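Local coordinates for pili retraction protein PilT (Thermus thermophilus, PDB 5FL3) that probably hydrolyses ATP to drive pilus retraction, as a secretion-type P-loop ATPase, and holds ADP in its nucleotide pocket, at residues 163-168 with 207-212; 241-246 with 271-276. All blocks are in the same frame, centred on the assembly; numbering follows the deposited sequence.

Contact 1: residues 163-168 with 207-212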
loop_
_atom_site.group_PDB
_atom_site.type_symbol
_atom_site.label_atom_id
_atom_site.label_comp_id
_atom_site.label_asym_id
_atom_site.label_seq_id
_atom_site.Cartn_x
_atom_site.Cartn_y
_atom_site.Cartn_z
ATOM N N LYS A 163 7.673 -21.015 0.287
ATOM C CA LYS A 163 7.149 -20.625 -1.002
ATOM C C LYS A 163 8.085 -19.717 -1.779
ATOM O O LYS A 163 9.013 -19.108 -1.231
ATOM C CB LYS A 163 5.793 -19.940 -0.814
ATOM C CG LYS A 163 4.676 -20.937 -0.587
ATOM C CD LYS A 163 3.464 -20.292 0.018
ATOM C CE LYS A 163 2.410 -21.351 0.357
ATOM N NZ LYS A 163 1.650 -21.810 -0.845
ATOM N N ASN A 164 7.849 -19.639 -3.077
ATOM C CA ASN A 164 8.553 -18.661 -3.867
ATOM C C ASN A 164 7.661 -17.421 -4.086
ATOM O O ASN A 164 6.639 -17.475 -4.770
ATOM C CB ASN A 164 8.988 -19.280 -5.181
ATOM C CG ASN A 164 9.872 -18.369 -5.965
ATOM O OD1 ASN A 164 10.696 -17.640 -5.389
ATOM N ND2 ASN A 164 9.708 -18.378 -7.288
ATOM N N ILE A 165 8.047 -16.314 -3.476
ATOM C CA ILE A 165 7.274 -15.077 -3.508
ATOM C C ILE A 165 7.958 -14.057 -4.386
ATOM O O ILE A 165 9.091 -13.660 -4.098
ATOM C CB ILE A 165 7.128 -14.463 -2.119
ATOM C CG1 ILE A 165 6.423 -15.429 -1.147
ATOM C CG2 ILE A 165 6.419 -13.161 -2.216
ATOM C CD1 ILE A 165 6.557 -14.983 0.328
ATOM N N ILE A 166 7.272 -13.635 -5.448
ATOM C CA ILE A 166 7.829 -12.677 -6.398
ATOM C C ILE A 166 7.008 -11.397 -6.391
ATOM O O ILE A 166 5.809 -11.404 -6.685
ATOM C CB ILE A 166 7.874 -13.258 -7.820
ATOM C CG1 ILE A 166 8.570 -14.630 -7.799
ATOM C CG2 ILE A 166 8.553 -12.285 -8.792
ATOM C CD1 ILE A 166 8.620 -15.311 -9.159
ATOM N N THR A 167 7.653 -10.301 -6.032
ATOM C CA THR A 167 6.969 -9.024 -5.935
ATOM C C THR A 167 7.468 -8.090 -7.039
ATOM O O THR A 167 8.634 -8.145 -7.412
ATOM C CB THR A 167 7.154 -8.375 -4.518
ATOM O OG1 THR A 167 8.409 -7.692 -4.432
ATOM C CG2 THR A 167 7.093 -9.429 -3.436
ATOM N N ILE A 168 6.567 -7.269 -7.585
ATOM C CA ILE A 168 6.919 -6.275 -8.605
ATOM C C ILE A 168 6.426 -4.914 -8.126
ATOM O O ILE A 168 5.225 -4.690 -7.965
ATOM C CB ILE A 168 6.338 -6.615 -9.993
ATOM C CG1 ILE A 168 7.051 -7.841 -10.585
ATOM C CG2 ILE A 168 6.575 -5.471 -10.952
ATOM C CD1 ILE A 168 6.476 -9.132 -10.190
ATOM N N PRO A 207 6.613 -19.290 -9.497
ATOM C CA PRO A 207 6.215 -18.637 -8.256
ATOM C C PRO A 207 5.060 -19.357 -7.553
ATOM O O PRO A 207 4.277 -20.011 -8.213
ATOM C CB PRO A 207 5.764 -17.265 -8.750
ATOM C CG PRO A 207 5.100 -17.582 -10.026
ATOM C CD PRO A 207 5.892 -18.710 -10.648
ATOM N N ASP A 208 4.951 -19.220 -6.237
ATOM C CA ASP A 208 3.704 -19.559 -5.541
ATOM C C ASP A 208 2.875 -18.299 -5.289
ATOM O O ASP A 208 1.638 -18.319 -5.376
ATOM C CB ASP A 208 3.973 -20.252 -4.205
ATOM C CG ASP A 208 4.831 -21.483 -4.354
ATOM O OD1 ASP A 208 4.310 -22.499 -4.870
ATOM O OD2 ASP A 208 6.019 -21.424 -3.962
ATOM N N VAL A 209 3.573 -17.211 -4.952
ATOM C CA VAL A 209 2.917 -15.962 -4.605
ATOM C C VAL A 209 3.479 -14.869 -5.468
ATOM O O VAL A 209 4.706 -14.708 -5.545
ATOM C CB VAL A 209 3.110 -15.593 -3.115
ATOM C CG1 VAL A 209 2.290 -14.352 -2.766
ATOM C CG2 VAL A 209 2.715 -16.775 -2.222
ATOM N N ILE A 210 2.588 -14.138 -6.138
ATOM C CA ILE A 210 2.997 -12.975 -6.909
ATOM C C ILE A 210 2.332 -11.700 -6.381
ATOM O O ILE A 210 1.116 -11.606 -6.262
ATOM C CB ILE A 210 2.665 -13.129 -8.413
ATOM C CG1 ILE A 210 3.235 -14.435 -8.972
ATOM C CG2 ILE A 210 3.159 -11.899 -9.210
ATOM C CD1 ILE A 210 2.778 -14.733 -10.399
ATOM N N MET A 211 3.151 -10.714 -6.060
ATOM C CA MET A 211 2.630 -9.426 -5.648
ATOM C C MET A 211 2.909 -8.400 -6.732
ATOM O O MET A 211 4.055 -8.176 -7.105
ATOM C CB MET A 211 3.242 -8.995 -4.318
ATOM C CG MET A 211 2.508 -7.842 -3.670
ATOM S SD MET A 211 3.224 -6.238 -4.051
ATOM C CE MET A 211 4.452 -6.148 -2.751
ATOM N N VAL A 212 1.841 -7.818 -7.258
ATOM C CA VAL A 212 1.920 -6.745 -8.231
ATOM C C VAL A 212 1.509 -5.462 -7.541
ATOM O O VAL A 212 0.325 -5.294 -7.255
ATOM C CB VAL A 212 0.974 -6.975 -9.415
ATOM C CG1 VAL A 212 1.397 -6.124 -10.592
ATOM C CG2 VAL A 212 0.920 -8.440 -9.779
HETATM O O HOH W 1 0.368 -20.184 -3.445
#
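The carboxylate of D208 receives the backbone N-H of N164 on the anti lone pair of OD2, nearly straight (170°), with N164 N to D208 OD2 2.7 Å. D208 chi1 of -56° sets CG beside its own backbone N and turns the group to K163 and N164; the K163 side chain crosses it at about a right angle, K163 CG 3.7 Å from D208 CB. The other flat group, the N164 carboxamide, brings ND2 to 3.6 Å from P207 CA while giving its hydrogen bond to D206 O. N164 O is gripped twice, by D208 N at 2.8 Å and V209 N at 3.1 Å. An alanine here lacks the carboxylate and would probably leave the N-H of N164 without its acceptor and K163 without a nearby opposite charge. From here strands 164-169 and 209-212 run parallel in the central sheet of the P-loop ATPase fold, 209-212 probably being the Walker B strand. I166 N bonds V209 O, M211 N bonds I166 O, and I168 N bonds M211 O. Beta-branched residues suit the extended backbone here; I165 and V209 lie side by side, CG1 of I165 3.9 Å from CB of V209. The M211 chain, bent at chi2 and chi3, puts CE 3.9 Å from T167 CB, on the face covered by helix 146-160. On the opposite face I166 CD1 packs 3.5 Å from P207 CB, and helix 195-202 covers I166, I168 and I210.

Contact 2: residues 241-246 with 271-276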
loop_
_atom_site.group_PDB
_atom_site.type_symbol
_atom_site.label_atom_id
_atom_site.label_comp_id
_atom_site.label_asym_id
_atom_site.label_seq_id
_atom_site.Cartn_x
_atom_site.Cartn_y
_atom_site.Cartn_z
ATOM N N LEU A 241 -12.156 3.058 -3.247
ATOM C CA LEU A 241 -12.455 3.389 -1.851
ATOM C C LEU A 241 -13.042 2.230 -1.066
ATOM O O LEU A 241 -12.796 2.115 0.139
ATOM C CB LEU A 241 -13.417 4.584 -1.773
ATOM C CG LEU A 241 -12.977 5.955 -2.289
ATOM C CD1 LEU A 241 -11.606 6.307 -1.718
ATOM C CD2 LEU A 241 -13.015 6.046 -3.849
ATOM N N ASP A 242 -13.825 1.382 -1.727
ATOM C CA ASP A 242 -14.426 0.229 -1.046
ATOM C C ASP A 242 -14.590 -0.944 -1.991
ATOM O O ASP A 242 -14.154 -0.882 -3.137
ATOM C CB ASP A 242 -15.784 0.599 -0.431
ATOM C CG ASP A 242 -16.708 1.311 -1.412
ATOM O OD1 ASP A 242 -16.510 1.220 -2.652
ATOM O OD2 ASP A 242 -17.649 1.978 -0.928
ATOM N N ALA A 243 -15.240 -2.002 -1.519
ATOM C CA ALA A 243 -15.402 -3.211 -2.319
ATOM C C ALA A 243 -16.275 -2.967 -3.551
ATOM O O ALA A 243 -15.900 -3.320 -4.665
ATOM C CB ALA A 243 -15.977 -4.328 -1.472
ATOM N N TRP A 244 -17.434 -2.361 -3.347
ATOM C CA TRP A 244 -18.317 -2.014 -4.453
ATOM C C TRP A 244 -17.571 -1.292 -5.593
ATOM O O TRP A 244 -17.593 -1.743 -6.734
ATOM C CB TRP A 244 -19.473 -1.166 -3.926
ATOM C CG TRP A 244 -20.282 -0.487 -4.988
ATOM C CD1 TRP A 244 -20.313 0.853 -5.260
ATOM C CD2 TRP A 244 -21.180 -1.111 -5.925
ATOM N NE1 TRP A 244 -21.168 1.101 -6.310
ATOM C CE2 TRP A 244 -21.714 -0.082 -6.735
ATOM C CE3 TRP A 244 -21.582 -2.431 -6.154
ATOM C CZ2 TRP A 244 -22.628 -0.336 -7.760
ATOM C CZ3 TRP A 244 -22.483 -2.680 -7.165
ATOM C CH2 TRP A 244 -23.000 -1.635 -7.958
ATOM N N ARG A 245 -16.888 -0.194 -5.269
ATOM C CA ARG A 245 -16.126 0.587 -6.251
ATOM C C ARG A 245 -14.959 -0.198 -6.851
ATOM O O ARG A 245 -14.586 0.003 -8.016
ATOM C CB ARG A 245 -15.588 1.874 -5.607
ATOM C CG ARG A 245 -16.431 3.101 -5.870
ATOM C CD ARG A 245 -16.367 4.066 -4.713
ATOM N NE ARG A 245 -17.630 4.070 -3.993
ATOM C CZ ARG A 245 -17.764 4.261 -2.681
ATOM N NH1 ARG A 245 -16.698 4.462 -1.916
ATOM N NH2 ARG A 245 -18.976 4.235 -2.127
ATOM N N THR A 246 -14.380 -1.085 -6.048
ATOM C CA THR A 246 -13.228 -1.853 -6.498
ATOM C C THR A 246 -13.642 -2.851 -7.572
ATOM O O THR A 246 -13.021 -2.946 -8.638
ATOM C CB THR A 246 -12.559 -2.574 -5.325
ATOM O OG1 THR A 246 -11.969 -1.596 -4.454
ATOM C CG2 THR A 246 -11.484 -3.549 -5.828
ATOM N N LEU A 271 -10.496 -13.668 -3.782
ATOM C CA LEU A 271 -10.469 -14.255 -2.429
ATOM C C LEU A 271 -10.986 -13.306 -1.372
ATOM O O LEU A 271 -11.665 -13.699 -0.420
ATOM C CB LEU A 271 -9.063 -14.634 -2.033
ATOM C CG LEU A 271 -8.417 -15.793 -2.744
ATOM C CD1 LEU A 271 -7.132 -16.102 -2.016
ATOM C CD2 LEU A 271 -9.348 -16.966 -2.720
ATOM N N GLY A 272 -10.598 -12.049 -1.534
ATOM C CA GLY A 272 -10.872 -11.020 -0.552
ATOM C C GLY A 272 -10.490 -9.645 -1.073
ATOM O O GLY A 272 -9.592 -9.509 -1.919
ATOM N N ILE A 273 -11.207 -8.628 -0.605
ATOM C CA ILE A 273 -10.814 -7.243 -0.822
ATOM C C ILE A 273 -10.700 -6.545 0.531
ATOM O O ILE A 273 -11.601 -6.636 1.368
ATOM C CB ILE A 273 -11.816 -6.493 -1.707
ATOM C CG1 ILE A 273 -12.100 -7.278 -2.988
ATOM C CG2 ILE A 273 -11.320 -5.078 -2.005
ATOM C CD1 ILE A 273 -13.272 -6.730 -3.762
ATOM N N LEU A 274 -9.581 -5.864 0.742
ATOM C CA LEU A 274 -9.356 -5.091 1.945
ATOM C C LEU A 274 -9.232 -3.609 1.624
ATOM O O LEU A 274 -8.156 -3.139 1.264
ATOM C CB LEU A 274 -8.098 -5.581 2.650
ATOM C CG LEU A 274 -8.191 -6.995 3.220
ATOM C CD1 LEU A 274 -6.831 -7.653 3.334
ATOM C CD2 LEU A 274 -8.843 -6.917 4.578
ATOM N N SER A 275 -10.329 -2.868 1.750
ATOM C CA SER A 275 -10.306 -1.441 1.452
ATOM C C SER A 275 -9.970 -0.657 2.702
ATOM O O SER A 275 -10.514 -0.903 3.757
ATOM C CB SER A 275 -11.634 -0.990 0.869
ATOM O OG SER A 275 -11.857 -1.608 -0.381
ATOM N N GLN A 276 -9.038 0.277 2.578
ATOM C CA GLN A 276 -8.452 0.898 3.744
ATOM C C GLN A 276 -8.528 2.410 3.698
ATOM O O GLN A 276 -8.462 3.014 2.633
ATOM C CB GLN A 276 -7.000 0.456 3.888
ATOM C CG GLN A 276 -6.872 -1.021 4.169
ATOM C CD GLN A 276 -5.456 -1.442 4.438
ATOM O OE1 GLN A 276 -4.554 -0.612 4.570
ATOM N NE2 GLN A 276 -5.247 -2.731 4.522
#
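T246 and I273 meet tip to tip: chi1 of -67° sets T246 OG1, and chi1 of -51° sets I273 CG1, beside the backbone N, which leaves CG2 of each anti to it and the two methyls 4.1 Å apart, CG2 to CG2. S275 sets OG beside its backbone N, where it comes 3.2 Å from D242 CA. In this P-loop ATPase fold the contact lays the first turn of helix 243-251 against strand 270-280 of the central sheet. I273 and S275 alternate with L274 along the strand, so both send their side chains to the helix while L274 goes to the other face, against helix 122-130. I273 supplies apolar bulk: its CD1 also lies 4.3 Å from A243 CB, and the single methyl of A243 lets the helix start approach. Serine suits the next helix-facing position, since the backbone of L241 and D242 passes close by, with L241 O 3.4 Å from S275 CB. No hydrogen bond joins the two segments; S275 OG is satisfied by T139 OG1, and A243 N by E292. D242 is the N-cap, its OD1 accepting from R245 N at 3.0 Å. T246 turns a methyl to the strand and its hydroxyl to its own helix end, where OG1 also bonds T240 OG1. D242 O takes two bonds from T246, reached from opposite faces of its plane by the backbone N at 2.9 Å and by OG1 at 2.6 Å.

Both contacts reach the same seven-stranded sheet, with centres about 21 Å apart and nearest atoms about 10 Å apart, so they do not touch. Contact 1 joins two neighbouring strands within the sheet and relies on main-chain hydrogen bonds, with a partly exposed polar end at K163, N164 and D208. Contact 2 sets a helix start on one face of a strand; it buries less surface (212 against 572 Å²), has no hydrogen bond across it and relies on methyl packing and close backbone approach. Each is mainly buried and comes near the ADP-binding residues: M211 lies about 7 Å from S147 and S275 about 8 Å from K146, side chain to side chain.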